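PDB 4K4K: putative fimbrium subunit Fim1C from Bacteroides uniformis, which probably forms part of the tip of a fimbrium, the cell-surface filament that mediates adhesion and biofilm formation. Local coordinates for residues L144-K149 and I194-D199. Residues are numbered along the deposited sequence; the frame is centred on the assembly and turned at random.
Sequences LDITIK and IVLHTD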
loop_
_atom_site.group_PDB
_atom_site.type_symbol
_atom_site.label_atom_id
_atom_site.label_comp_id
_atom_site.label_asym_id
_atom_site.label_seq_id
_atom_site.Cartn_x
_atom_site.Cartn_y
_atom_site.Cartn_z
ATOM N N LEU A 144 -0.178 8.929 3.055
ATOM C CA LEU A 144 -0.304 10.284 3.619
ATOM C C LEU A 144 -1.299 10.206 4.761
ATOM O O LEU A 144 -2.396 9.677 4.574
ATOM C CB LEU A 144 -0.748 11.324 2.575
ATOM C CG LEU A 144 0.071 11.400 1.270
ATOM C CD1 LEU A 144 -0.480 12.490 0.356
ATOM C CD2 LEU A 144 1.575 11.602 1.541
ATOM N N ASP A 145 -0.914 10.714 5.943
ATOM C CA ASP A 145 -1.737 10.680 7.144
ATOM C C ASP A 145 -1.801 12.114 7.653
ATOM O O ASP A 145 -0.790 12.654 8.084
ATOM C CB ASP A 145 -1.117 9.701 8.166
ATOM C CG ASP A 145 -1.961 9.441 9.405
ATOM O OD1 ASP A 145 -2.445 10.420 10.016
ATOM O OD2 ASP A 145 -2.052 8.272 9.825
ATOM N N ILE A 146 -2.966 12.743 7.534
ATOM C CA ILE A 146 -3.119 14.154 7.873
ATOM C C ILE A 146 -4.070 14.330 9.045
ATOM O O ILE A 146 -5.172 13.774 9.062
ATOM C CB ILE A 146 -3.590 14.912 6.591
ATOM C CG1 ILE A 146 -2.484 14.853 5.499
ATOM C CG2 ILE A 146 -4.042 16.364 6.882
ATOM C CD1 ILE A 146 -2.928 15.077 4.118
ATOM N N THR A 147 -3.637 15.141 10.027
ATOM C CA THR A 147 -4.463 15.504 11.165
ATOM C C THR A 147 -4.678 17.002 11.070
ATOM O O THR A 147 -3.708 17.746 10.912
ATOM C CB THR A 147 -3.791 15.076 12.480
ATOM O OG1 THR A 147 -3.490 13.690 12.394
ATOM C CG2 THR A 147 -4.665 15.315 13.693
ATOM N N ILE A 148 -5.930 17.446 11.143
ATOM C CA ILE A 148 -6.248 18.869 11.078
ATOM C C ILE A 148 -6.660 19.377 12.457
ATOM O O ILE A 148 -7.449 18.732 13.136
ATOM C CB ILE A 148 -7.375 19.113 10.025
ATOM C CG1 ILE A 148 -6.925 18.693 8.602
ATOM C CG2 ILE A 148 -7.910 20.553 10.053
ATOM C CD1 ILE A 148 -8.120 18.317 7.706
ATOM N N LYS A 149 -6.155 20.550 12.863
ATOM C CA LYS A 149 -6.629 21.177 14.093
ATOM C C LYS A 149 -6.702 22.686 13.910
ATOM O O LYS A 149 -5.988 23.254 13.089
ATOM C CB LYS A 149 -5.775 20.804 15.323
ATOM C CG LYS A 149 -4.292 21.130 15.230
ATOM C CD LYS A 149 -3.560 20.579 16.448
ATOM C CE LYS A 149 -2.129 21.043 16.512
ATOM N NZ LYS A 149 -1.372 20.363 17.598
ATOM N N ILE A 194 -5.726 14.726 -6.496
ATOM C CA ILE A 194 -6.293 13.561 -5.814
ATOM C C ILE A 194 -7.006 14.027 -4.557
ATOM O O ILE A 194 -6.388 14.639 -3.681
ATOM C CB ILE A 194 -5.240 12.480 -5.490
ATOM C CG1 ILE A 194 -4.619 11.868 -6.778
ATOM C CG2 ILE A 194 -5.840 11.394 -4.564
ATOM C CD1 ILE A 194 -3.535 10.771 -6.532
ATOM N N VAL A 195 -8.308 13.710 -4.455
ATOM C CA VAL A 195 -9.090 14.061 -3.281
ATOM C C VAL A 195 -8.796 12.990 -2.237
ATOM O O VAL A 195 -8.989 11.803 -2.506
ATOM C CB VAL A 195 -10.595 14.193 -3.615
ATOM C CG1 VAL A 195 -11.438 14.272 -2.336
ATOM C CG2 VAL A 195 -10.848 15.413 -4.514
ATOM N N LEU A 196 -8.292 13.407 -1.070
ATOM C CA LEU A 196 -7.974 12.486 0.023
ATOM C C LEU A 196 -9.259 12.128 0.771
ATOM O O LEU A 196 -10.200 12.920 0.759
ATOM C CB LEU A 196 -6.938 13.117 0.975
ATOM C CG LEU A 196 -5.482 12.998 0.528
ATOM C CD1 LEU A 196 -5.060 14.172 -0.327
ATOM C CD2 LEU A 196 -4.564 12.912 1.721
ATOM N N HIS A 197 -9.316 10.946 1.399
ATOM C CA HIS A 197 -10.460 10.456 2.170
ATOM C C HIS A 197 -10.444 11.132 3.567
ATOM O O HIS A 197 -9.454 10.966 4.273
ATOM C CB HIS A 197 -10.339 8.905 2.229
ATOM C CG HIS A 197 -11.122 8.188 3.291
ATOM N ND1 HIS A 197 -10.492 7.360 4.209
ATOM C CD2 HIS A 197 -12.459 8.111 3.484
ATOM C CE1 HIS A 197 -11.457 6.862 4.966
ATOM N NE2 HIS A 197 -12.658 7.277 4.565
ATOM N N THR A 198 -11.514 11.835 3.959
ATOM C CA THR A 198 -11.611 12.471 5.275
ATOM C C THR A 198 -12.610 11.779 6.187
ATOM O O THR A 198 -13.674 11.346 5.737
ATOM C CB THR A 198 -11.996 13.955 5.190
ATOM O OG1 THR A 198 -13.201 14.088 4.434
ATOM C CG2 THR A 198 -10.905 14.825 4.624
ATOM N N ASP A 199 -12.284 11.747 7.484
ATOM C CA ASP A 199 -13.103 11.195 8.550
ATOM C C ASP A 199 -12.917 12.125 9.715
ATOM O O ASP A 199 -11.955 11.994 10.480
ATOM C CB ASP A 199 -12.694 9.743 8.867
ATOM C CG ASP A 199 -13.570 9.008 9.878
ATOM O OD1 ASP A 199 -14.577 9.593 10.341
ATOM O OD2 ASP A 199 -13.262 7.835 10.184
#
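I146 CG1 lies anti to the carbonyl carbon and beside the backbone N (chi1 -65°), and its chain runs on almost fully extended to CD1, the methyl that reaches L196. On the facing segment L196 sets CG anti to its own carbonyl carbon too (chi1 -82°), and chi2 near 90° turns CD2 toward strand 132-150. The two methyls meet: I146 CD1 sits 3.6 Å from L196 CD2, ordinary van der Waals distance, with the two side chains crossing at about a right angle. L144, two residues back on the same face of its strand, adds a looser touch from its stem, with L144 CB 4.2 Å from L196 CD2. L196 CD2 thus touches both L144 and I146. L196 has two conformers, so the methyl contacts hold for the one given and are tentative for the other.

The backbones stay well apart, 8.8 Å between L144 CA and L196 CA and 9.0 Å between I146 CA and T198 CA, and the join is purely apolar. Strand 202-207 links the two, pairing antiparallel with both; L144 and I146 make backbone hydrogen bonds with its G205 and A203. I167 of strand 164-177 touches both L144 and L196, while I253 packs on I146, closing a buried aliphatic cluster. This is core packing inside an all-beta domain, where strands 132-150 and 192-199 flank 202-207 and the sheet curls, turning L144, I146 and L196 toward each other, in keeping with the transthyretin-like beta-sandwich of fimbrillins.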